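Local coordinates for protein ethyl acetate hydrolase (Pseudomonas veronii, PDB 5EFZ) that hydrolyses ethyl acetate to ethanol and acetate, working as a homodimeric acetyl esterase in the breakdown of short-chain methyl ketones, at residues Leu46-His51 against Cys92-Asn97; Ile28-Leu33 against Val128-Thr133; Gly291-Lys296 against Lys318-Ser323. All blocks are in the same frame, centred on the assembly; numbering follows the deposited sequence.

The three contacts run from the interior of an alpha/beta-hydrolase fold to its surface. Contact 1 is the buried one: two antiparallel strands of the central sheet joined by backbone hydrogen bonds. Contact 2 builds on the same region, since strands 26-29 and 45-51 are sheet neighbours and helix 124-139 is the next helix after strand 92-96; the two contacts touch where Leu46 O meets Ile28 N, and contact 1 is nested within the chain loop that contact 2 closes. The chemistry of contact 2 is apolar and sparse. Contact 3, its centre about 26 Å from both other centres, joins two partly exposed loops through a lysine-to-carbonyl grip beside a small apolar patch.

Contact 1 of 3, residues Leu46-His51 against Cys92-Asn97; sequences LAVAVH and CIIVVN
Strand residues Leu46-His51 run antiparallel to Cys92-Val96, with five backbone N-H...O bonds between Leu46-His51 and Cys92-Asn97. The straightest of them, Val95 N to Ala49 O at 2.8 Å, has an angle of 177° at the hydrogen and lies nearly along the C=O axis. At the buried end Ala47 O is gripped twice: Asn97 N comes in nearly along the carbonyl axis at 3.0 Å, while Asn97 ND2 sits above the carbonyl plane at 2.8 Å. CG of Asn97 lies beside its own backbone N (chi1 -71°), which folds the amide back over Ala47, and OD1 accepts hydrogen bonds from Ser72 N and Asn101 ND2. An alanine in place of Asn97 removes the side-chain amide with its bonds to Ala47 O, Ser72 and Asn101, and this end of the strand pair would probably be held less firmly. The pairing belongs to the central sheet of the alpha/beta hydrolase fold, where strand 92-96 also runs parallel to strand 61-65 on its other edge. On the face bearing Val48 and Ile94, Val48 CG1 lies alongside Ile94 CG2 at 3.6 Å, and Leu134 of helix 124-139 packs on Val48. Toward the other end solvent reaches the pair: Val50 is exposed, although its CG1 still rests 3.6 Å from Cys92 SG, and the edge of the partly exposed His51 ring meets Val95, CD2 lying 4.2 Å from CG2.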
# COMPACT_ATOMS: atom_id res chain seq x y z
N LEU A 46 -26.23 -20.63 -8.43
CA LEU A 46 -25.10 -20.02 -9.08
C LEU A 46 -25.59 -19.23 -10.28
O LEU A 46 -26.34 -19.76 -11.11
CB LEU A 46 -24.09 -21.09 -9.54
CG LEU A 46 -23.41 -21.91 -8.45
CD1 LEU A 46 -22.47 -22.95 -9.13
CD2 LEU A 46 -22.64 -20.99 -7.45
N ALA A 47 -25.18 -17.97 -10.34
CA ALA A 47 -25.42 -17.11 -11.50
C ALA A 47 -24.34 -17.36 -12.55
O ALA A 47 -23.14 -17.17 -12.28
CB ALA A 47 -25.44 -15.63 -11.10
N VAL A 48 -24.78 -17.80 -13.73
CA VAL A 48 -23.87 -18.29 -14.76
C VAL A 48 -24.15 -17.59 -16.09
O VAL A 48 -25.29 -17.49 -16.54
CB VAL A 48 -24.03 -19.83 -14.99
CG1 VAL A 48 -23.00 -20.34 -16.02
CG2 VAL A 48 -23.92 -20.61 -13.68
N ALA A 49 -23.09 -17.14 -16.76
CA ALA A 49 -23.24 -16.55 -18.09
C ALA A 49 -22.45 -17.43 -19.03
O ALA A 49 -21.32 -17.78 -18.71
CB ALA A 49 -22.74 -15.08 -18.11
N VAL A 50 -23.05 -17.85 -20.13
CA VAL A 50 -22.38 -18.71 -21.08
C VAL A 50 -22.18 -17.97 -22.38
O VAL A 50 -23.13 -17.41 -22.91
CB VAL A 50 -23.19 -19.99 -21.34
CG1 VAL A 50 -22.47 -20.92 -22.34
CG2 VAL A 50 -23.49 -20.68 -19.97
N HIS A 51 -20.95 -17.99 -22.91
CA HIS A 51 -20.68 -17.37 -24.20
C HIS A 51 -20.06 -18.37 -25.12
O HIS A 51 -18.95 -18.81 -24.84
CB HIS A 51 -19.76 -16.17 -24.02
CG HIS A 51 -20.27 -15.16 -23.05
ND1 HIS A 51 -21.27 -14.27 -23.37
CD2 HIS A 51 -19.95 -14.92 -21.76
CE1 HIS A 51 -21.54 -13.52 -22.32
NE2 HIS A 51 -20.75 -13.89 -21.33
N CYS A 92 -16.63 -22.57 -25.56
CA CYS A 92 -17.75 -22.31 -24.69
C CYS A 92 -17.22 -21.74 -23.38
O CYS A 92 -16.66 -22.46 -22.53
CB CYS A 92 -18.55 -23.59 -24.43
SG CYS A 92 -20.00 -23.32 -23.37
N ILE A 93 -17.41 -20.44 -23.21
CA ILE A 93 -16.83 -19.74 -22.08
C ILE A 93 -17.89 -19.54 -21.00
O ILE A 93 -18.92 -18.89 -21.22
CB ILE A 93 -16.24 -18.39 -22.53
CG1 ILE A 93 -15.21 -18.64 -23.66
CG2 ILE A 93 -15.58 -17.69 -21.36
CD1 ILE A 93 -15.14 -17.52 -24.65
N ILE A 94 -17.65 -20.15 -19.85
CA ILE A 94 -18.67 -20.27 -18.83
C ILE A 94 -18.20 -19.44 -17.66
O ILE A 94 -17.21 -19.82 -17.03
CB ILE A 94 -18.89 -21.74 -18.42
CG1 ILE A 94 -19.28 -22.55 -19.67
CG2 ILE A 94 -19.93 -21.85 -17.28
CD1 ILE A 94 -19.41 -24.05 -19.44
N VAL A 95 -18.90 -18.35 -17.37
CA VAL A 95 -18.46 -17.41 -16.35
C VAL A 95 -19.37 -17.59 -15.12
O VAL A 95 -20.58 -17.40 -15.21
CB VAL A 95 -18.53 -15.97 -16.84
CG1 VAL A 95 -17.88 -15.03 -15.78
CG2 VAL A 95 -17.85 -15.86 -18.23
N VAL A 96 -18.77 -17.99 -14.00
CA VAL A 96 -19.57 -18.37 -12.84
C VAL A 96 -19.32 -17.38 -11.71
O VAL A 96 -18.19 -17.20 -11.26
CB VAL A 96 -19.25 -19.79 -12.38
CG1 VAL A 96 -20.15 -20.20 -11.16
CG2 VAL A 96 -19.41 -20.79 -13.58
N ASN A 97 -20.40 -16.76 -11.26
CA ASN A 97 -20.33 -15.77 -10.18
C ASN A 97 -20.06 -16.40 -8.81
O ASN A 97 -20.70 -17.39 -8.43
CB ASN A 97 -21.63 -14.96 -10.14
CG ASN A 97 -21.75 -14.02 -11.33
OD1 ASN A 97 -21.25 -12.89 -11.28
ND2 ASN A 97 -22.45 -14.46 -12.40

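Contact 2 of 3, residues Ile28-Leu33 against Val128-Thr133; sequences INIGPL and VSAQHT
This is a light apolar contact between a bend leaving an outermost strand of the central alpha/beta-hydrolase sheet and the flank of helix 124-139, one of the helices packed against that sheet. Residues Ile28-Leu33 supply two side chains, Ile30 and Leu33, and Val128-Thr133 answers chiefly with Ala130. The small CB of Ala130 takes both: Ile30 CD1 reaches it at 3.7 Å, and Leu33 CD2 approaches at 4.0 Å. Ile30 arrives there with CG1 in the crowded position between its backbone N and carbonyl carbon (chi1 58°), whereas Leu33 has CG anti to its backbone N. One turn of helix along, Thr133 presents its methyl rather than its hydroxyl, CG2 standing 4.2 Å from Ile30 CB. The seam continues beyond the two segments, for Leu46 of strand 45-51 packs on both Ile30 and Ala130. The next residue of the helix, Gln131, points away from the bend, and its amide is bonded by Trp160 and Gln156 of helix 152-163, so adjacent residues face different partners. The bend itself is shaped by an Asx turn and by Gly31, whose backbone angles (phi 92°, psi -166°) would jam a CB against the preceding carbonyl oxygen. In that turn Asn29 OD1 accepts from Gly31 N at 2.8 Å, with the donor lying above the plane of the side-chain carbonyl.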
# COMPACT_ATOMS: atom_id res chain seq x y z
N ILE A 28 -28.77 -21.03 -11.72
CA ILE A 28 -28.88 -22.48 -11.70
C ILE A 28 -28.81 -23.02 -10.28
O ILE A 28 -27.84 -22.78 -9.57
CB ILE A 28 -27.78 -23.13 -12.55
CG1 ILE A 28 -27.96 -22.69 -14.01
CG2 ILE A 28 -27.87 -24.65 -12.42
CD1 ILE A 28 -26.78 -22.94 -14.89
N ASN A 29 -29.84 -23.76 -9.89
CA ASN A 29 -29.85 -24.38 -8.57
C ASN A 29 -29.05 -25.66 -8.61
O ASN A 29 -29.46 -26.62 -9.22
CB ASN A 29 -31.29 -24.67 -8.12
CG ASN A 29 -31.38 -25.10 -6.65
OD1 ASN A 29 -30.37 -25.43 -6.01
ND2 ASN A 29 -32.58 -25.08 -6.11
N ILE A 30 -27.92 -25.69 -7.93
CA ILE A 30 -27.17 -26.93 -7.92
C ILE A 30 -27.49 -27.83 -6.71
O ILE A 30 -26.87 -28.87 -6.52
CB ILE A 30 -25.67 -26.66 -7.95
CG1 ILE A 30 -25.26 -25.79 -6.77
CG2 ILE A 30 -25.24 -26.01 -9.29
CD1 ILE A 30 -23.88 -26.13 -6.30
N GLY A 31 -28.46 -27.42 -5.90
CA GLY A 31 -28.89 -28.24 -4.77
C GLY A 31 -28.14 -27.88 -3.51
O GLY A 31 -27.50 -26.83 -3.44
N PRO A 32 -28.23 -28.74 -2.48
CA PRO A 32 -27.58 -28.42 -1.19
C PRO A 32 -26.06 -28.33 -1.30
O PRO A 32 -25.45 -29.09 -2.07
CB PRO A 32 -28.01 -29.58 -0.28
CG PRO A 32 -28.41 -30.67 -1.23
CD PRO A 32 -28.98 -30.01 -2.43
N LEU A 33 -25.46 -27.40 -0.57
CA LEU A 33 -24.00 -27.28 -0.57
C LEU A 33 -23.51 -27.31 0.87
O LEU A 33 -23.67 -26.33 1.59
CB LEU A 33 -23.55 -25.99 -1.27
CG LEU A 33 -22.04 -25.76 -1.37
CD1 LEU A 33 -21.41 -26.89 -2.19
CD2 LEU A 33 -21.72 -24.41 -2.01
N VAL A 128 -15.37 -23.77 -5.72
CA VAL A 128 -14.85 -24.74 -6.71
C VAL A 128 -15.68 -26.02 -6.68
O VAL A 128 -15.99 -26.59 -7.74
CB VAL A 128 -13.36 -24.99 -6.46
CG1 VAL A 128 -12.80 -26.15 -7.36
CG2 VAL A 128 -12.60 -23.67 -6.78
N SER A 129 -16.06 -26.45 -5.49
CA SER A 129 -16.93 -27.64 -5.40
C SER A 129 -18.29 -27.39 -6.07
O SER A 129 -18.78 -28.24 -6.83
CB SER A 129 -17.11 -28.06 -3.94
OG SER A 129 -18.01 -29.16 -3.85
N ALA A 130 -18.88 -26.22 -5.80
CA ALA A 130 -20.13 -25.85 -6.45
C ALA A 130 -20.00 -25.76 -7.97
O ALA A 130 -20.87 -26.25 -8.71
CB ALA A 130 -20.64 -24.49 -5.89
N GLN A 131 -18.93 -25.14 -8.44
CA GLN A 131 -18.65 -25.06 -9.89
C GLN A 131 -18.49 -26.44 -10.53
O GLN A 131 -18.95 -26.70 -11.66
CB GLN A 131 -17.40 -24.22 -10.15
CG GLN A 131 -17.64 -22.71 -9.88
CD GLN A 131 -16.35 -21.95 -9.62
OE1 GLN A 131 -15.26 -22.45 -9.89
NE2 GLN A 131 -16.47 -20.74 -9.04
N HIS A 132 -17.78 -27.31 -9.84
CA HIS A 132 -17.59 -28.66 -10.35
C HIS A 132 -18.94 -29.38 -10.47
O HIS A 132 -19.19 -30.12 -11.44
CB HIS A 132 -16.64 -29.43 -9.45
CG HIS A 132 -16.42 -30.85 -9.88
ND1 HIS A 132 -17.11 -31.91 -9.34
CD2 HIS A 132 -15.58 -31.39 -10.80
CE1 HIS A 132 -16.72 -33.04 -9.91
NE2 HIS A 132 -15.79 -32.75 -10.80
N THR A 133 -19.83 -29.18 -9.50
CA THR A 133 -21.15 -29.82 -9.56
C THR A 133 -21.95 -29.24 -10.72
O THR A 133 -22.62 -29.97 -11.45
CB THR A 133 -21.94 -29.62 -8.23
OG1 THR A 133 -21.29 -30.38 -7.21
CG2 THR A 133 -23.40 -30.11 -8.39

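Contact 3 of 3, residues Gly291-Lys296 against Lys318-Ser323; sequences GRIKAK and KMIPNS. With EDO (1,2-ethanediol), chain H.
Lys296, at the start of strand 296-300, reaches across to the turn at Asn322 with the last atoms of its side chain. From its CB the chain sets out with CG anti to the backbone N (chi1 -177°), then bends at the second torsion (chi2 64°) and runs extended to the tip, crossing Asn322 at about a right angle. CD comes within 3.3 Å of Asn322 OD1, and CE lies 3.4 Å from Asn322 O, so the methylenes brush the same two oxygens that receive the ammonium group. NZ gives Asn322 O a short bond of 2.5 Å, nearly along the C=O axis, and a longer one of 3.3 Å to Asn322 OD1, reached from above the plane of that carbonyl. Glu324 OE2 offers the ammonium a further, long and weak ionic partner.

Away from the lysine the contact is largely apolar. Ile293 and Ile320 cross obliquely, with Ile320 CG2 about 4.0 Å from both CG2 and CD1 of Ile293, and helix 152-163 lies against this patch through Tyr158, Ala161 and Val162. Beside it, Pro321 sets its CG 3.7 Å from Ile293 O. Lys294 turns away from the other loop and makes a salt bridge with Asp166. NZ of Lys318 hydrogen-bonds to O1 of a 1,2-ethanediol, probably from the crystallisation liquor, at 2.8 Å.

Ile320-Ser323 is a type II beta turn, with Asn322 in its third position at a positive phi of 82°. Its backbone closure, Ser323 N to Ile320 O, is weak, but Ser323 OG donates to the same oxygen at 2.6 Å. Such a turn after helix 310-317, held to the loop that leads into strand 296-300, joins two helix-to-strand connections at the outer edge of the alpha/beta-hydrolase sheet.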
# COMPACT_ATOMS: atom_id res chain seq x y z
N GLY A 291 2.38 -29.53 -6.25
CA GLY A 291 2.94 -30.67 -6.97
C GLY A 291 1.88 -31.59 -7.54
O GLY A 291 2.19 -32.41 -8.43
N ARG A 292 0.65 -31.49 -7.04
CA ARG A 292 -0.49 -32.27 -7.57
C ARG A 292 -1.00 -31.75 -8.92
O ARG A 292 -1.73 -32.46 -9.64
CB ARG A 292 -1.66 -32.25 -6.57
CG ARG A 292 -1.49 -33.21 -5.41
CD ARG A 292 -2.51 -32.96 -4.29
NE ARG A 292 -3.89 -32.83 -4.75
CZ ARG A 292 -4.96 -33.07 -3.99
NH1 ARG A 292 -4.81 -33.49 -2.73
NH2 ARG A 292 -6.18 -32.93 -4.50
N ILE A 293 -0.66 -30.52 -9.26
CA ILE A 293 -1.20 -29.89 -10.45
C ILE A 293 -0.70 -30.60 -11.70
O ILE A 293 0.49 -30.78 -11.87
CB ILE A 293 -0.84 -28.40 -10.51
CG1 ILE A 293 -1.51 -27.66 -9.35
CG2 ILE A 293 -1.23 -27.84 -11.89
CD1 ILE A 293 -1.19 -26.17 -9.31
N LYS A 294 -1.63 -31.04 -12.56
CA LYS A 294 -1.28 -31.64 -13.85
C LYS A 294 -1.52 -30.69 -15.03
O LYS A 294 -0.98 -30.90 -16.13
CB LYS A 294 -2.09 -32.93 -14.06
CG LYS A 294 -1.74 -34.01 -13.05
CD LYS A 294 -2.60 -35.25 -13.19
CE LYS A 294 -2.22 -36.07 -14.37
NZ LYS A 294 -2.94 -37.38 -14.34
N ALA A 295 -2.34 -29.67 -14.80
CA ALA A 295 -2.67 -28.68 -15.83
C ALA A 295 -1.43 -27.98 -16.34
O ALA A 295 -0.55 -27.62 -15.55
CB ALA A 295 -3.64 -27.60 -15.28
N LYS A 296 -1.37 -27.73 -17.65
CA LYS A 296 -0.38 -26.78 -18.18
C LYS A 296 -0.71 -25.43 -17.64
O LYS A 296 -1.79 -24.87 -17.93
CB LYS A 296 -0.39 -26.78 -19.73
CG LYS A 296 0.67 -25.87 -20.39
CD LYS A 296 2.07 -26.35 -20.06
CE LYS A 296 3.16 -25.39 -20.57
NZ LYS A 296 4.55 -25.78 -20.12
N LYS A 318 7.58 -21.78 -9.02
CA LYS A 318 8.71 -22.70 -8.91
C LYS A 318 8.30 -24.06 -8.40
O LYS A 318 9.03 -25.02 -8.59
CB LYS A 318 9.79 -22.10 -8.01
CG LYS A 318 10.49 -20.89 -8.64
CD LYS A 318 11.61 -20.40 -7.73
CE LYS A 318 12.27 -19.14 -8.27
NZ LYS A 318 13.13 -18.55 -7.18
N MET A 319 7.15 -24.14 -7.74
CA MET A 319 6.65 -25.39 -7.15
C MET A 319 5.61 -26.12 -8.03
O MET A 319 5.13 -27.20 -7.66
CB MET A 319 6.03 -25.12 -5.77
CG MET A 319 7.05 -24.71 -4.70
SD MET A 319 6.22 -24.36 -3.13
CE MET A 319 7.62 -24.04 -2.07
N ILE A 320 5.27 -25.53 -9.16
CA ILE A 320 4.25 -26.11 -10.05
C ILE A 320 4.91 -26.79 -11.26
O ILE A 320 5.52 -26.13 -12.10
CB ILE A 320 3.25 -25.05 -10.56
CG1 ILE A 320 2.62 -24.30 -9.38
CG2 ILE A 320 2.17 -25.71 -11.41
CD1 ILE A 320 1.77 -23.09 -9.80
N PRO A 321 4.79 -28.11 -11.36
CA PRO A 321 5.52 -28.77 -12.46
C PRO A 321 4.91 -28.43 -13.81
O PRO A 321 3.71 -28.17 -13.79
CB PRO A 321 5.36 -30.26 -12.15
CG PRO A 321 4.13 -30.35 -11.30
CD PRO A 321 4.02 -29.06 -10.53
N ASN A 322 5.68 -28.35 -14.89
CA ASN A 322 5.11 -28.12 -16.23
C ASN A 322 4.82 -26.62 -16.50
O ASN A 322 4.60 -26.22 -17.64
CB ASN A 322 3.82 -28.96 -16.40
CG ASN A 322 3.37 -29.11 -17.84
OD1 ASN A 322 4.06 -28.72 -18.78
ND2 ASN A 322 2.16 -29.65 -18.01
N SER A 323 4.87 -25.80 -15.46
CA SER A 323 4.37 -24.42 -15.52
C SER A 323 5.34 -23.43 -16.15
O SER A 323 6.51 -23.74 -16.37
CB SER A 323 4.00 -23.94 -14.12
OG SER A 323 5.16 -23.80 -13.30
C1 EDO H . 11.04 -15.98 -5.25
O1 EDO H . 11.42 -17.37 -5.35
C2 EDO H . 12.25 -15.09 -5.52
O2 EDO H . 11.80 -13.78 -5.88